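Local coordinates for protein Pcza361.24 (Amycolatopsis orientalis, PDB 3G2M) that transfers a methyl group from S-adenosyl-L-methionine to nitrogen in glycopeptide antibiotic biosynthesis, at residues K185-A191 / D283-A289; S70-E74 / F274-G278. One frame throughout, in Å; residues are numbered along the deposited sequence.

Interaction 1 (K185-A191 / D283-A289); sequences KFLLSLA and DMVLVEA
From Phe186-Ala289 to Ala191-Met284, strands 185-191 and 284-289 run antiparallel, their short axes 4.5 Å apart at closest approach with 160° between their directions. The hydrogen-bonded pairs Phe186-Ala289, Leu188-Val287 and Leu190-Val285 each exchange two N-H...O bonds, and CA-H...O contacts such as Ser189 CA to Val285 O (3.3 Å) fill the intervals.

These three pairs send their side chains to one face. There Val287 parts its two methyls: CG1, anti to the backbone N (chi1 171°), meets Leu188 CD1 at 3.9 Å, while CG2 turns to Leu190 CD1 at 3.8 Å. On the other face Leu187 and Glu288 lie side by side, and Leu187 CD1 presses on the aliphatic Glu288 CG (3.2 Å) while also reaching Leu286 CD1 (3.8 Å). Lys185, bent at chi3, swings its ammonium over to Glu288, where NZ meets OE1 at 2.9 Å from the anti side, somewhat out of the carboxylate plane. Met284, a selenomethionine, brings SE to within 4.2 Å of Ser189 CB, whereas Ser189 OG bonds beyond the two strands, to Glu71 and Ser158 N.

This pairing inserts the antiparallel seventh strand between 184-191 and 267-274, the hallmark of the class I methyltransferase sheet (order 3-2-1-4-5-7-6). The six backbone bonds satisfy the N-H and C=O groups of the three hydrogen-bonded pairs in a buried setting, and the one salt bridge sits at the Lys185 end, where it probably offsets the charge of Glu288.

Interaction 2 (S70-E74 / F274-G278); sequences SEARE and FASGG
Glu74, on helix 69-79, lays its aliphatic chain over the ring of Phe274, the last residue of strand 267-274. Its CG stands 3.6 Å from the ring centroid and 20° off the normal, a CH-pi contact over the face. The bend at chi2 (-63°) turns the carboxylate back over Phe274 CB, its plane only 20° from that of the ring, so methylene and acid group alike follow the flat surface. Phe274 holds CG between its own N and carbonyl carbon (chi1 69°), which carries the ring toward the helix, and Glu71 CA approaches that ring obliquely.

One helical turn earlier, Ser70 packs against the type I turn from Ala275 to Gly278. Its CB rests 3.4 Å from Ser276 O, and OG lies close to Gly278 N and CA, although the angle at the amide is too poor for a hydrogen bond. A water bridges the gap, donating to Ser276 O at 2.6 Å and weakly accepting from Glu71 N. Arg73 brings the edge of its guanidinium to Gly278 CA.

The contact sets helix 69-79 against the connection between strands 267-274 and 284-290 of a class I (Rossmann-like) methyltransferase sheet, and Glu71 of the same helix reaches Arg95 and Ser157, residues seen to bind S-adenosyl-L-methionine.

Interactions 1 and 2 have centres 11 Å apart and meet at two places. Phe274 of interaction 2 ends the edge strand next to 284-289: its N lies 2.7 Å from Met284 O, a probable hydrogen bond, and its ring atom CE2 packs 3.5 Å from Leu286 N. Between helix and sheet, Glu71 OE2 of 70-74 lies 2.7 Å from Ser189 OG of 185-191, probably hydrogen-bonded. Glu71 also bonds to Ser157 and forms a salt bridge with Arg95, both S-adenosyl-L-methionine-binding residues, though no cofactor occupies this chain. One carboxylate therefore ties strand 184-191 and helix 69-79 to the binding site, and probably helps position Arg95.

Interaction 1 (K185-A191 / D283-A289)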
loop_
_atom_site.group_PDB
_atom_site.type_symbol
_atom_site.label_atom_id
_atom_site.label_comp_id
_atom_site.label_asym_id
_atom_site.label_seq_id
_atom_site.Cartn_x
_atom_site.Cartn_y
_atom_site.Cartn_z
ATOM N N LYS A 185 -21.540 10.173 -12.708
ATOM C CA LYS A 185 -21.056 9.223 -11.707
ATOM C C LYS A 185 -19.767 8.474 -12.065
ATOM O O LYS A 185 -19.500 8.156 -13.233
ATOM C CB LYS A 185 -22.162 8.268 -11.225
ATOM C CG LYS A 185 -22.881 7.453 -12.287
ATOM C CD LYS A 185 -24.248 6.959 -11.754
ATOM C CE LYS A 185 -24.134 6.318 -10.359
ATOM N NZ LYS A 185 -25.472 6.028 -9.752
ATOM N N PHE A 186 -18.971 8.235 -11.026
ATOM C CA PHE A 186 -17.729 7.486 -11.104
ATOM C C PHE A 186 -17.987 6.120 -10.484
ATOM O O PHE A 186 -18.307 6.021 -9.300
ATOM C CB PHE A 186 -16.628 8.240 -10.339
ATOM C CG PHE A 186 -15.265 7.594 -10.399
ATOM C CD1 PHE A 186 -14.911 6.729 -11.441
ATOM C CD2 PHE A 186 -14.309 7.894 -9.426
ATOM C CE1 PHE A 186 -13.647 6.150 -11.490
ATOM C CE2 PHE A 186 -13.031 7.326 -9.476
ATOM C CZ PHE A 186 -12.702 6.454 -10.499
ATOM N N LEU A 187 -17.876 5.071 -11.292
ATOM C CA LEU A 187 -18.122 3.710 -10.819
ATOM C C LEU A 187 -16.829 2.932 -10.780
ATOM O O LEU A 187 -16.059 2.952 -11.740
ATOM C CB LEU A 187 -19.120 2.972 -11.722
ATOM C CG LEU A 187 -20.600 3.356 -11.859
ATOM C CD1 LEU A 187 -21.365 3.157 -10.577
ATOM C CD2 LEU A 187 -20.808 4.762 -12.367
ATOM N N LEU A 188 -16.600 2.239 -9.669
ATOM C CA LEU A 188 -15.408 1.415 -9.511
ATOM C C LEU A 188 -15.784 0.012 -9.043
ATOM O O LEU A 188 -16.675 -0.149 -8.215
ATOM C CB LEU A 188 -14.443 2.036 -8.488
ATOM C CG LEU A 188 -14.105 3.529 -8.466
ATOM C CD1 LEU A 188 -15.111 4.314 -7.634
ATOM C CD2 LEU A 188 -12.698 3.717 -7.875
ATOM N N SER A 189 -15.121 -1.001 -9.588
ATOM C CA SER A 189 -15.138 -2.317 -8.965
ATOM C C SER A 189 -13.840 -2.481 -8.190
ATOM O O SER A 189 -12.799 -1.962 -8.604
ATOM C CB SER A 189 -15.303 -3.430 -9.992
ATOM O OG SER A 189 -14.159 -3.555 -10.814
ATOM N N LEU A 190 -13.913 -3.177 -7.057
ATOM C CA LEU A 190 -12.759 -3.374 -6.183
ATOM C C LEU A 190 -12.820 -4.766 -5.591
ATOM O O LEU A 190 -13.799 -5.105 -4.927
ATOM C CB LEU A 190 -12.751 -2.349 -5.036
ATOM C CG LEU A 190 -12.720 -0.852 -5.403
ATOM C CD1 LEU A 190 -13.097 0.023 -4.215
ATOM C CD2 LEU A 190 -11.371 -0.448 -5.958
ATOM N N ALA A 191 -11.774 -5.553 -5.822
ATOM C CA ALA A 191 -11.652 -6.880 -5.217
ATOM C C ALA A 191 -11.590 -6.778 -3.690
ATOM O O ALA A 191 -10.939 -5.878 -3.149
ATOM C CB ALA A 191 -10.430 -7.598 -5.756
ATOM N N ASP A 283 -16.844 -11.402 -3.756
ATOM C CA ASP A 283 -15.408 -11.125 -3.678
ATOM C C ASP A 283 -15.027 -9.784 -4.315
ATOM O O ASP A 283 -13.862 -9.545 -4.634
ATOM C CB ASP A 283 -14.612 -12.268 -4.321
ATOM C CG ASP A 283 -14.933 -12.456 -5.795
ATOM O OD1 ASP A 283 -15.884 -11.831 -6.298
ATOM O OD2 ASP A 283 -14.228 -13.243 -6.458
HETATM N N MSE A 284 -16.021 -8.919 -4.475
HETATM C CA MSE A 284 -15.844 -7.646 -5.143
HETATM C C MSE A 284 -16.903 -6.667 -4.674
HETATM O O MSE A 284 -17.991 -7.073 -4.271
HETATM C CB MSE A 284 -15.957 -7.850 -6.653
HETATM C CG MSE A 284 -15.329 -6.774 -7.484
HETATM SE SE MSE A 284 -14.996 -7.511 -9.253
HETATM C CE MSE A 284 -13.284 -8.383 -8.881
ATOM N N VAL A 285 -16.578 -5.378 -4.743
ATOM C CA VAL A 285 -17.482 -4.303 -4.341
ATOM C C VAL A 285 -17.649 -3.311 -5.507
ATOM O O VAL A 285 -16.658 -2.882 -6.114
ATOM C CB VAL A 285 -16.957 -3.567 -3.063
ATOM C CG1 VAL A 285 -17.875 -2.421 -2.665
ATOM C CG2 VAL A 285 -16.826 -4.536 -1.902
ATOM N N LEU A 286 -18.902 -2.987 -5.832
ATOM C CA LEU A 286 -19.198 -1.930 -6.792
ATOM C C LEU A 286 -19.467 -0.633 -6.043
ATOM O O LEU A 286 -20.465 -0.511 -5.326
ATOM C CB LEU A 286 -20.390 -2.297 -7.694
ATOM C CG LEU A 286 -20.437 -1.767 -9.141
ATOM C CD1 LEU A 286 -20.512 -0.239 -9.209
ATOM C CD2 LEU A 286 -19.283 -2.290 -10.014
ATOM N N VAL A 287 -18.569 0.331 -6.232
ATOM C CA VAL A 287 -18.607 1.615 -5.527
ATOM C C VAL A 287 -19.134 2.694 -6.470
ATOM O O VAL A 287 -18.689 2.793 -7.613
ATOM C CB VAL A 287 -17.190 1.997 -4.994
ATOM C CG1 VAL A 287 -17.150 3.426 -4.443
ATOM C CG2 VAL A 287 -16.720 1.000 -3.930
ATOM N N GLU A 288 -20.100 3.482 -5.999
ATOM C CA GLU A 288 -20.620 4.623 -6.764
ATOM C C GLU A 288 -20.221 5.918 -6.076
ATOM O O GLU A 288 -20.469 6.093 -4.876
ATOM C CB GLU A 288 -22.143 4.575 -6.863
ATOM C CG GLU A 288 -22.699 3.398 -7.639
ATOM C CD GLU A 288 -24.163 3.188 -7.366
ATOM O OE1 GLU A 288 -24.951 4.121 -7.658
ATOM O OE2 GLU A 288 -24.520 2.104 -6.848
ATOM N N ALA A 289 -19.623 6.831 -6.836
ATOM C CA ALA A 289 -19.186 8.106 -6.275
ATOM C C ALA A 289 -19.590 9.274 -7.157
ATOM O O ALA A 289 -19.580 9.174 -8.388
ATOM C CB ALA A 289 -17.677 8.110 -6.041
#

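Interaction 2 (S70-E74 / F274-G278)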
loop_
_atom_site.group_PDB
_atom_site.type_symbol
_atom_site.label_atom_id
_atom_site.label_comp_id
_atom_site.label_asym_id
_atom_site.label_seq_id
_atom_site.Cartn_x
_atom_site.Cartn_y
_atom_site.Cartn_z
ATOM N N SER A 70 -19.964 -10.964 -15.510
ATOM C CA SER A 70 -20.657 -10.635 -14.266
ATOM C C SER A 70 -20.291 -9.237 -13.777
ATOM O O SER A 70 -21.128 -8.524 -13.218
ATOM C CB SER A 70 -20.330 -11.660 -13.182
ATOM O OG SER A 70 -20.826 -12.938 -13.528
ATOM N N GLU A 71 -19.032 -8.860 -13.979
ATOM C CA GLU A 71 -18.546 -7.547 -13.571
ATOM C C GLU A 71 -19.198 -6.449 -14.406
ATOM O O GLU A 71 -19.723 -5.480 -13.856
ATOM C CB GLU A 71 -17.018 -7.478 -13.665
ATOM C CG GLU A 71 -16.439 -6.199 -13.097
ATOM C CD GLU A 71 -14.935 -6.084 -13.266
ATOM O OE1 GLU A 71 -14.270 -7.095 -13.579
ATOM O OE2 GLU A 71 -14.415 -4.964 -13.076
ATOM N N ALA A 72 -19.179 -6.612 -15.728
ATOM C CA ALA A 72 -19.793 -5.640 -16.633
ATOM C C ALA A 72 -21.281 -5.470 -16.344
ATOM O O ALA A 72 -21.804 -4.353 -16.382
ATOM C CB ALA A 72 -19.564 -6.033 -18.090
ATOM N N ARG A 73 -21.938 -6.588 -16.038
ATOM C CA ARG A 73 -23.336 -6.622 -15.624
ATOM C C ARG A 73 -23.579 -5.765 -14.378
ATOM O O ARG A 73 -24.564 -5.024 -14.316
ATOM C CB ARG A 73 -23.747 -8.070 -15.352
ATOM C CG ARG A 73 -25.245 -8.355 -15.377
ATOM C CD ARG A 73 -25.487 -9.854 -15.229
ATOM N NE ARG A 73 -25.015 -10.352 -13.935
ATOM C CZ ARG A 73 -24.505 -11.565 -13.723
ATOM N NH1 ARG A 73 -24.374 -12.433 -14.724
ATOM N NH2 ARG A 73 -24.107 -11.906 -12.502
ATOM N N GLU A 74 -22.684 -5.863 -13.391
ATOM C CA GLU A 74 -22.827 -5.069 -12.169
ATOM C C GLU A 74 -22.680 -3.582 -12.441
ATOM O O GLU A 74 -23.413 -2.772 -11.870
ATOM C CB GLU A 74 -21.860 -5.515 -11.069
ATOM C CG GLU A 74 -22.360 -6.699 -10.249
ATOM C CD GLU A 74 -23.636 -6.422 -9.451
ATOM O OE1 GLU A 74 -23.843 -5.289 -8.956
ATOM O OE2 GLU A 74 -24.433 -7.364 -9.300
ATOM N N PHE A 274 -20.492 -8.030 -4.483
ATOM C CA PHE A 274 -20.988 -8.983 -5.473
ATOM C C PHE A 274 -19.925 -10.027 -5.795
ATOM O O PHE A 274 -18.747 -9.832 -5.491
ATOM C CB PHE A 274 -21.465 -8.266 -6.747
ATOM C CG PHE A 274 -20.358 -7.636 -7.559
ATOM C CD1 PHE A 274 -19.805 -8.311 -8.645
ATOM C CD2 PHE A 274 -19.896 -6.359 -7.265
ATOM C CE1 PHE A 274 -18.798 -7.730 -9.409
ATOM C CE2 PHE A 274 -18.882 -5.772 -8.023
ATOM C CZ PHE A 274 -18.341 -6.454 -9.095
ATOM N N ALA A 275 -20.350 -11.135 -6.398
ATOM C CA ALA A 275 -19.441 -12.202 -6.803
ATOM C C ALA A 275 -18.989 -11.989 -8.242
ATOM O O ALA A 275 -19.813 -11.828 -9.147
ATOM C CB ALA A 275 -20.107 -13.564 -6.642
ATOM N N SER A 276 -17.676 -11.991 -8.446
ATOM C CA SER A 276 -17.096 -11.779 -9.771
ATOM C C SER A 276 -17.368 -12.933 -10.745
ATOM O O SER A 276 -17.385 -12.732 -11.960
ATOM C CB SER A 276 -15.595 -11.506 -9.660
ATOM O OG SER A 276 -14.931 -12.574 -9.011
ATOM N N GLY A 277 -17.583 -14.133 -10.211
ATOM C CA GLY A 277 -17.914 -15.293 -11.040
ATOM C C GLY A 277 -19.408 -15.521 -11.202
ATOM O O GLY A 277 -19.833 -16.589 -11.652
ATOM N N GLY A 278 -20.205 -14.518 -10.824
ATOM C CA GLY A 278 -21.671 -14.606 -10.871
ATOM C C GLY A 278 -22.256 -15.576 -9.864
ATOM O O GLY A 278 -23.477 -15.760 -9.797
HETATM O O HOH W 1 -16.697 -10.866 -13.569
#